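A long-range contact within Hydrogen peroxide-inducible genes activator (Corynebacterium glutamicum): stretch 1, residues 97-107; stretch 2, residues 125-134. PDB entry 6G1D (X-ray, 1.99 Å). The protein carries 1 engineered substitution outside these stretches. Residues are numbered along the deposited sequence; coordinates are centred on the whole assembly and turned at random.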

ATOM      1  N   SER B  97     -29.691 -20.810 -16.043  1.00 74.17           N
ATOM      2  CA  SER B  97     -29.768 -19.770 -15.057  1.00 65.40           C
ATOM      3  C   SER B  97     -29.058 -20.305 -13.836  1.00 64.67           C
ATOM      4  O   SER B  97     -29.334 -21.396 -13.360  1.00 56.04           O
ATOM      5  CB  SER B  97     -31.208 -19.474 -14.728  1.00 73.91           C
ATOM      6  OG  SER B  97     -31.964 -20.663 -14.720  1.00 75.16           O
ATOM      7  N   LEU B  98     -28.150 -19.498 -13.331  1.00 51.69           N
ATOM      8  CA  LEU B  98     -27.319 -19.855 -12.206  1.00 49.86           C
ATOM      9  C   LEU B  98     -26.495 -21.109 -12.426  1.00 50.56           C
ATOM     10  O   LEU B  98     -26.458 -22.000 -11.598  1.00 46.70           O
ATOM     11  CB  LEU B  98     -28.060 -19.829 -10.873  1.00 47.57           C
ATOM     12  CG  LEU B  98     -28.462 -18.421 -10.478  1.00 49.02           C
ATOM     13  CD1 LEU B  98     -29.144 -18.408  -9.133  1.00 49.38           C
ATOM     14  CD2 LEU B  98     -27.246 -17.530 -10.471  1.00 48.32           C
ATOM     15  N   THR B  99     -25.901 -21.192 -13.604  1.00 53.14           N
ATOM     16  CA  THR B  99     -24.964 -22.243 -13.894  1.00 54.99           C
ATOM     17  C   THR B  99     -23.666 -21.525 -14.251  1.00 54.58           C
ATOM     18  O   THR B  99     -23.670 -20.347 -14.690  1.00 54.63           O
ATOM     19  CB  THR B  99     -25.444 -23.132 -15.052  1.00 57.16           C
ATOM     20  OG1 THR B  99     -25.595 -22.345 -16.204  1.00 53.69           O
ATOM     21  CG2 THR B  99     -26.831 -23.725 -14.783  1.00 56.10           C
ATOM     22  N   GLY B 100     -22.536 -22.217 -14.107  1.00 53.03           N
ATOM     23  CA  GLY B 100     -21.250 -21.643 -14.417  1.00 55.01           C
ATOM     24  C   GLY B 100     -20.765 -20.647 -13.377  1.00 50.80           C
ATOM     25  O   GLY B 100     -21.373 -20.501 -12.319  1.00 54.51           O
ATOM     26  N   PRO B 101     -19.657 -19.966 -13.666  1.00 54.05           N
ATOM     27  CA  PRO B 101     -19.064 -18.973 -12.778  1.00 54.21           C
ATOM     28  C   PRO B 101     -20.010 -17.838 -12.449  1.00 49.05           C
ATOM     29  O   PRO B 101     -20.755 -17.382 -13.297  1.00 48.19           O
ATOM     30  CB  PRO B 101     -17.878 -18.425 -13.585  1.00 54.67           C
ATOM     31  CG  PRO B 101     -17.522 -19.505 -14.519  1.00 60.84           C
ATOM     32  CD  PRO B 101     -18.804 -20.210 -14.839  1.00 57.87           C
ATOM     33  N   LEU B 102     -19.988 -17.428 -11.192  1.00 42.74           N
ATOM     34  CA  LEU B 102     -20.616 -16.205 -10.747  1.00 41.62           C
ATOM     35  C   LEU B 102     -19.673 -15.664  -9.695  1.00 40.77           C
ATOM     36  O   LEU B 102     -19.418 -16.334  -8.711  1.00 41.34           O
ATOM     37  CB  LEU B 102     -21.986 -16.493 -10.134  1.00 40.53           C
ATOM     38  CG  LEU B 102     -22.781 -15.279  -9.640  1.00 39.54           C
ATOM     39  CD1 LEU B 102     -23.215 -14.410 -10.818  1.00 40.62           C
ATOM     40  CD2 LEU B 102     -23.967 -15.720  -8.799  1.00 39.49           C
ATOM     41  N   THR B 103     -19.168 -14.462  -9.898  1.00 44.65           N
ATOM     42  CA  THR B 103     -18.319 -13.826  -8.923  1.00 41.98           C
ATOM     43  C   THR B 103     -19.162 -12.835  -8.140  1.00 41.32           C
ATOM     44  O   THR B 103     -19.736 -11.892  -8.708  1.00 41.99           O
ATOM     45  CB  THR B 103     -17.133 -13.162  -9.612  1.00 43.96           C
ATOM     46  OG1 THR B 103     -16.439 -14.170 -10.325  1.00 46.22           O
ATOM     47  CG2 THR B 103     -16.168 -12.538  -8.551  1.00 46.18           C
ATOM     48  N   VAL B 104     -19.218 -13.037  -6.825  1.00 37.76           N
ATOM     49  CA  VAL B 104     -20.055 -12.249  -5.934  1.00 36.57           C
ATOM     50  C   VAL B 104     -19.146 -11.456  -4.994  1.00 36.15           C
ATOM     51  O   VAL B 104     -18.318 -12.015  -4.295  1.00 35.95           O
ATOM     52  CB  VAL B 104     -20.978 -13.179  -5.124  1.00 35.56           C
ATOM     53  CG1 VAL B 104     -21.891 -12.385  -4.224  1.00 34.55           C
ATOM     54  CG2 VAL B 104     -21.847 -14.016  -6.071  1.00 36.18           C
ATOM     55  N   GLY B 105     -19.290 -10.141  -5.022  1.00 40.24           N
ATOM     56  CA  GLY B 105     -18.614  -9.257  -4.082  1.00 40.61           C
ATOM     57  C   GLY B 105     -19.518  -9.132  -2.863  1.00 39.67           C
ATOM     58  O   GLY B 105     -20.735  -9.030  -3.007  1.00 40.43           O
ATOM     59  N   ILE B 106     -18.928  -9.162  -1.665  1.00 33.95           N
ATOM     60  CA  ILE B 106     -19.710  -8.953  -0.447  1.00 32.88           C
ATOM     61  C   ILE B 106     -18.920  -8.114   0.539  1.00 32.77           C
ATOM     62  O   ILE B 106     -17.738  -8.353   0.725  1.00 33.14           O
ATOM     63  CB  ILE B 106     -20.078 -10.271   0.250  1.00 32.21           C
ATOM     64  CG1 ILE B 106     -20.623 -11.308  -0.736  1.00 32.88           C
ATOM     65  CG2 ILE B 106     -21.079 -10.018   1.369  1.00 31.25           C
ATOM     66  CD1 ILE B 106     -20.906 -12.688  -0.128  1.00 32.90           C
ATOM     67  N   ILE B 107     -19.610  -7.173   1.186  1.00 34.48           N
ATOM     68  CA  ILE B 107     -19.009  -6.347   2.231  1.00 34.31           C
ATOM     69  C   ILE B 107     -18.598  -7.183   3.473  1.00 34.52           C
ATOM     70  O   ILE B 107     -19.258  -8.190   3.801  1.00 33.17           O
ATOM     71  CB  ILE B 107     -19.914  -5.165   2.629  1.00 33.41           C
ATOM     72  CG1 ILE B 107     -21.255  -5.630   3.199  1.00 33.60           C
ATOM     73  CG2 ILE B 107     -20.145  -4.232   1.440  1.00 35.12           C
ATOM     74  CD1 ILE B 107     -22.076  -4.511   3.783  1.00 36.47           C
ATOM     75  N   GLU B 125     -29.015 -26.810  -4.418  1.00 49.21           N
ATOM     76  CA  GLU B 125     -30.056 -26.455  -5.399  1.00 50.09           C
ATOM     77  C   GLU B 125     -29.565 -25.929  -6.745  1.00 48.98           C
ATOM     78  O   GLU B 125     -30.319 -25.899  -7.704  1.00 50.42           O
ATOM     79  CB  GLU B 125     -31.025 -25.441  -4.805  1.00 45.80           C
ATOM     80  CG  GLU B 125     -31.737 -25.983  -3.583  1.00 50.14           C
ATOM     81  CD  GLU B 125     -32.635 -24.991  -2.877  1.00 50.38           C
ATOM     82  OE1 GLU B 125     -33.093 -24.016  -3.484  1.00 53.21           O
ATOM     83  OE2 GLU B 125     -32.945 -25.238  -1.707  1.00 54.87           O
ATOM     84  N   TYR B 126     -28.326 -25.457  -6.771  1.00 45.20           N
ATOM     85  CA  TYR B 126     -27.704 -24.970  -7.991  1.00 47.28           C
ATOM     86  C   TYR B 126     -26.313 -25.586  -8.134  1.00 51.11           C
ATOM     87  O   TYR B 126     -25.297 -24.867  -8.141  1.00 46.24           O
ATOM     88  CB  TYR B 126     -27.641 -23.444  -7.966  1.00 47.36           C
ATOM     89  CG  TYR B 126     -28.998 -22.813  -7.841  1.00 48.88           C
ATOM     90  CD1 TYR B 126     -29.771 -22.552  -8.969  1.00 52.21           C
ATOM     91  CD2 TYR B 126     -29.538 -22.524  -6.582  1.00 47.01           C
ATOM     92  CE1 TYR B 126     -31.027 -21.995  -8.854  1.00 55.07           C
ATOM     93  CE2 TYR B 126     -30.802 -21.962  -6.454  1.00 47.50           C
ATOM     94  CZ  TYR B 126     -31.529 -21.692  -7.595  1.00 53.93           C
ATOM     95  OH  TYR B 126     -32.772 -21.139  -7.504  1.00 62.79           O
ATOM     96  N   PRO B 127     -26.249 -26.925  -8.259  1.00 50.85           N
ATOM     97  CA  PRO B 127     -24.955 -27.632  -8.244  1.00 49.44           C
ATOM     98  C   PRO B 127     -23.993 -27.320  -9.395  1.00 53.16           C
ATOM     99  O   PRO B 127     -22.802 -27.580  -9.262  1.00 52.31           O
ATOM    100  CB  PRO B 127     -25.361 -29.129  -8.298  1.00 52.85           C
ATOM    101  CG  PRO B 127     -26.732 -29.134  -8.877  1.00 50.61           C
ATOM    102  CD  PRO B 127     -27.388 -27.855  -8.444  1.00 50.21           C
ATOM    103  N   ASP B 128     -24.502 -26.777 -10.505  1.00 51.41           N
ATOM    104  CA  ASP B 128     -23.652 -26.328 -11.607  1.00 53.15           C
ATOM    105  C   ASP B 128     -23.146 -24.872 -11.450  1.00 50.62           C
ATOM    106  O   ASP B 128     -22.359 -24.406 -12.275  1.00 49.60           O
ATOM    107  CB  ASP B 128     -24.380 -26.503 -12.943  1.00 55.17           C
ATOM    108  CG  ASP B 128     -24.773 -27.956 -13.219  1.00 63.22           C
ATOM    109  OD1 ASP B 128     -25.990 -28.188 -13.363  1.00 66.06           O
ATOM    110  OD2 ASP B 128     -23.873 -28.833 -13.296  1.00 63.60           O
ATOM    111  N   LEU B 129     -23.603 -24.150 -10.418  1.00 52.25           N
ATOM    112  CA  LEU B 129     -23.076 -22.822 -10.107  1.00 50.35           C
ATOM    113  C   LEU B 129     -21.667 -22.982  -9.509  1.00 52.50           C
ATOM    114  O   LEU B 129     -21.451 -23.871  -8.689  1.00 55.01           O
ATOM    115  CB  LEU B 129     -23.960 -22.070  -9.138  1.00 48.71           C
ATOM    116  CG  LEU B 129     -23.733 -20.575  -8.932  1.00 51.08           C
ATOM    117  CD1 LEU B 129     -23.999 -19.769 -10.185  1.00 51.97           C
ATOM    118  CD2 LEU B 129     -24.734 -20.063  -7.902  1.00 51.82           C
ATOM    119  N   GLU B 130     -20.733 -22.146  -9.971  1.00 51.45           N
ATOM    120  CA  GLU B 130     -19.349 -22.131  -9.502  1.00 55.57           C
ATOM    121  C   GLU B 130     -19.114 -20.762  -8.866  1.00 54.34           C
ATOM    122  O   GLU B 130     -18.632 -19.838  -9.536  1.00 50.61           O
ATOM    123  CB  GLU B 130     -18.354 -22.284 -10.656  1.00 57.17           C
ATOM    124  CG  GLU B 130     -18.237 -23.638 -11.314  1.00 68.11           C
ATOM    125  CD  GLU B 130     -17.004 -23.664 -12.259  1.00 77.75           C
ATOM    126  OE1 GLU B 130     -16.429 -22.588 -12.659  1.00 71.98           O
ATOM    127  OE2 GLU B 130     -16.597 -24.780 -12.603  1.00 82.48           O
ATOM    128  N   PRO B 131     -19.456 -20.610  -7.586  1.00 45.49           N
ATOM    129  CA  PRO B 131     -19.323 -19.288  -6.988  1.00 51.37           C
ATOM    130  C   PRO B 131     -17.861 -18.922  -6.650  1.00 45.32           C
ATOM    131  O   PRO B 131     -17.042 -19.772  -6.321  1.00 44.81           O
ATOM    132  CB  PRO B 131     -20.209 -19.381  -5.735  1.00 48.06           C
ATOM    133  CG  PRO B 131     -20.209 -20.842  -5.400  1.00 46.97           C
ATOM    134  CD  PRO B 131     -19.872 -21.628  -6.610  1.00 50.11           C
ATOM    135  N   HIS B 132     -17.558 -17.646  -6.809  1.00 49.32           N
ATOM    136  CA  HIS B 132     -16.287 -17.048  -6.443  1.00 47.35           C
ATOM    137  C   HIS B 132     -16.686 -15.845  -5.627  1.00 46.00           C
ATOM    138  O   HIS B 132     -17.624 -15.130  -5.985  1.00 46.06           O
ATOM    139  CB  HIS B 132     -15.503 -16.673  -7.700  1.00 48.20           C
ATOM    140  CG  HIS B 132     -15.142 -17.862  -8.523  1.00 54.49           C
ATOM    141  ND1 HIS B 132     -15.745 -18.156  -9.725  1.00 58.52           N
ATOM    142  CD2 HIS B 132     -14.291 -18.880  -8.270  1.00 56.26           C
ATOM    143  CE1 HIS B 132     -15.257 -19.289 -10.191  1.00 60.13           C
ATOM    144  NE2 HIS B 132     -14.375 -19.750  -9.326  1.00 57.29           N
ATOM    145  N   ILE B 133     -16.010 -15.668  -4.501  1.00 38.16           N
ATOM    146  CA  ILE B 133     -16.399 -14.705  -3.507  1.00 37.21           C
ATOM    147  C   ILE B 133     -15.264 -13.715  -3.397  1.00 37.40           C
ATOM    148  O   ILE B 133     -14.125 -14.104  -3.241  1.00 38.16           O
ATOM    149  CB  ILE B 133     -16.650 -15.366  -2.126  1.00 36.46           C
ATOM    150  CG1 ILE B 133     -17.679 -16.500  -2.252  1.00 36.48           C
ATOM    151  CG2 ILE B 133     -17.119 -14.319  -1.129  1.00 35.83           C
ATOM    152  CD1 ILE B 133     -19.046 -16.060  -2.771  1.00 37.72           C
ATOM    153  N   VAL B 134     -15.590 -12.431  -3.506  1.00 38.33           N
ATOM    154  CA  VAL B 134     -14.656 -11.368  -3.246  1.00 39.00           C
ATOM    155  C   VAL B 134     -15.188 -10.523  -2.094  1.00 38.00           C
ATOM    156  O   VAL B 134     -16.218  -9.884  -2.215  1.00 36.82           O
ATOM    157  CB  VAL B 134     -14.458 -10.492  -4.504  1.00 39.30           C
ATOM    158  CG1 VAL B 134     -13.529  -9.324  -4.205  1.00 40.77           C
ATOM    159  CG2 VAL B 134     -13.863 -11.338  -5.618  1.00 40.93           C
TER
HETATM  160  O   HOH W   1     -26.811 -25.095 -11.213  1.00 58.02           O

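Two neighbouring parallel β-strands illustrate a general principle: backbone bonds and side-chain fit agree on a single register. Here strand 100-106 lies beside strand 129-134, their N-to-C directions only 26° apart.

The hydrogen bonds follow the classic parallel pattern, in which alternate residues of one strand reach to two different residues of the other. Gly100 N donates to Asp128 O at 2.9 Å, and Gly100 O accepts from Glu130 N, also at 2.9 Å. Two residues on, Leu102 N donates to Glu130 O (3.2 Å), while His132 N donates to Leu102 O (3.0 Å). The ladder continues as Val104 N donates to His132 O (2.8 Å) and Val134 N to Val104 O (2.9 Å), and it closes with Ile106 N to Val134 O (2.9 Å). Proline fits at two positions without breaking the ladder, because neither Pro101 nor Pro131 is asked for an amide hydrogen there. Like other residues at the non-bonding positions, each brings its CA close to a carbonyl, Pro101 CA lying 3.4 Å from Glu130 O and Pro131 CA 3.4 Å from Leu102 O.

At the start of the ladder, a type I turn from Tyr126 to Leu129, closed by Leu129 N to Tyr126 O at 2.9 Å, leads into the second strand. Gly100, paired with Leu129, has a positive phi of 75°, a conformation that favours glycine; a CB placed there would come within 2.8 Å of Pro101 CD in its own chain. A water adds a further link at this end, donating to Leu98 O (3.1 Å) and accepting from Asp128 N (2.9 Å).

The fit of shapes is clear around Leu98. Its CA-to-CB bond points toward the other stretch, with Leu98 CB 3.7 Å from Tyr126 CD1, and its CD1 methyl sits over a face of the Tyr126 ring, 4.3 Å from the centroid, in a CH-π contact. The flat ring thus receives a rounded methyl. The other methyl, Leu98 CD2, lies 4.0 Å from Leu129 CD1. That same Leu129 methyl is 3.8 Å from Leu102 CB and 3.5 Å from Gly100 O, so it fits the corner formed by Leu98 CD2, Leu102 CB and the Gly100 carbonyl.

Farther along the face that carries Leu102 and Leu129, the end of the Ile133 side chain comes nearer to the first strand. Ile133 CD1 lies 4.2 Å from Val104 CB and Ile133 CG2 lies 4.2 Å from Ile106 CD1, a loose apolar fit in which dispersion and the exclusion of water do the work.

The other face is more mixed. Pro101 CG approaches Glu130 OE1 at 3.8 Å, and Pro101 CB meets the edge of the His132 ring, 4.4 Å from His132 CE1. Thr103 OG1 lies 3.7 Å from His132 CB, while Thr103 CG2 and Val134 CG2 are two methyls meeting at 3.9 Å.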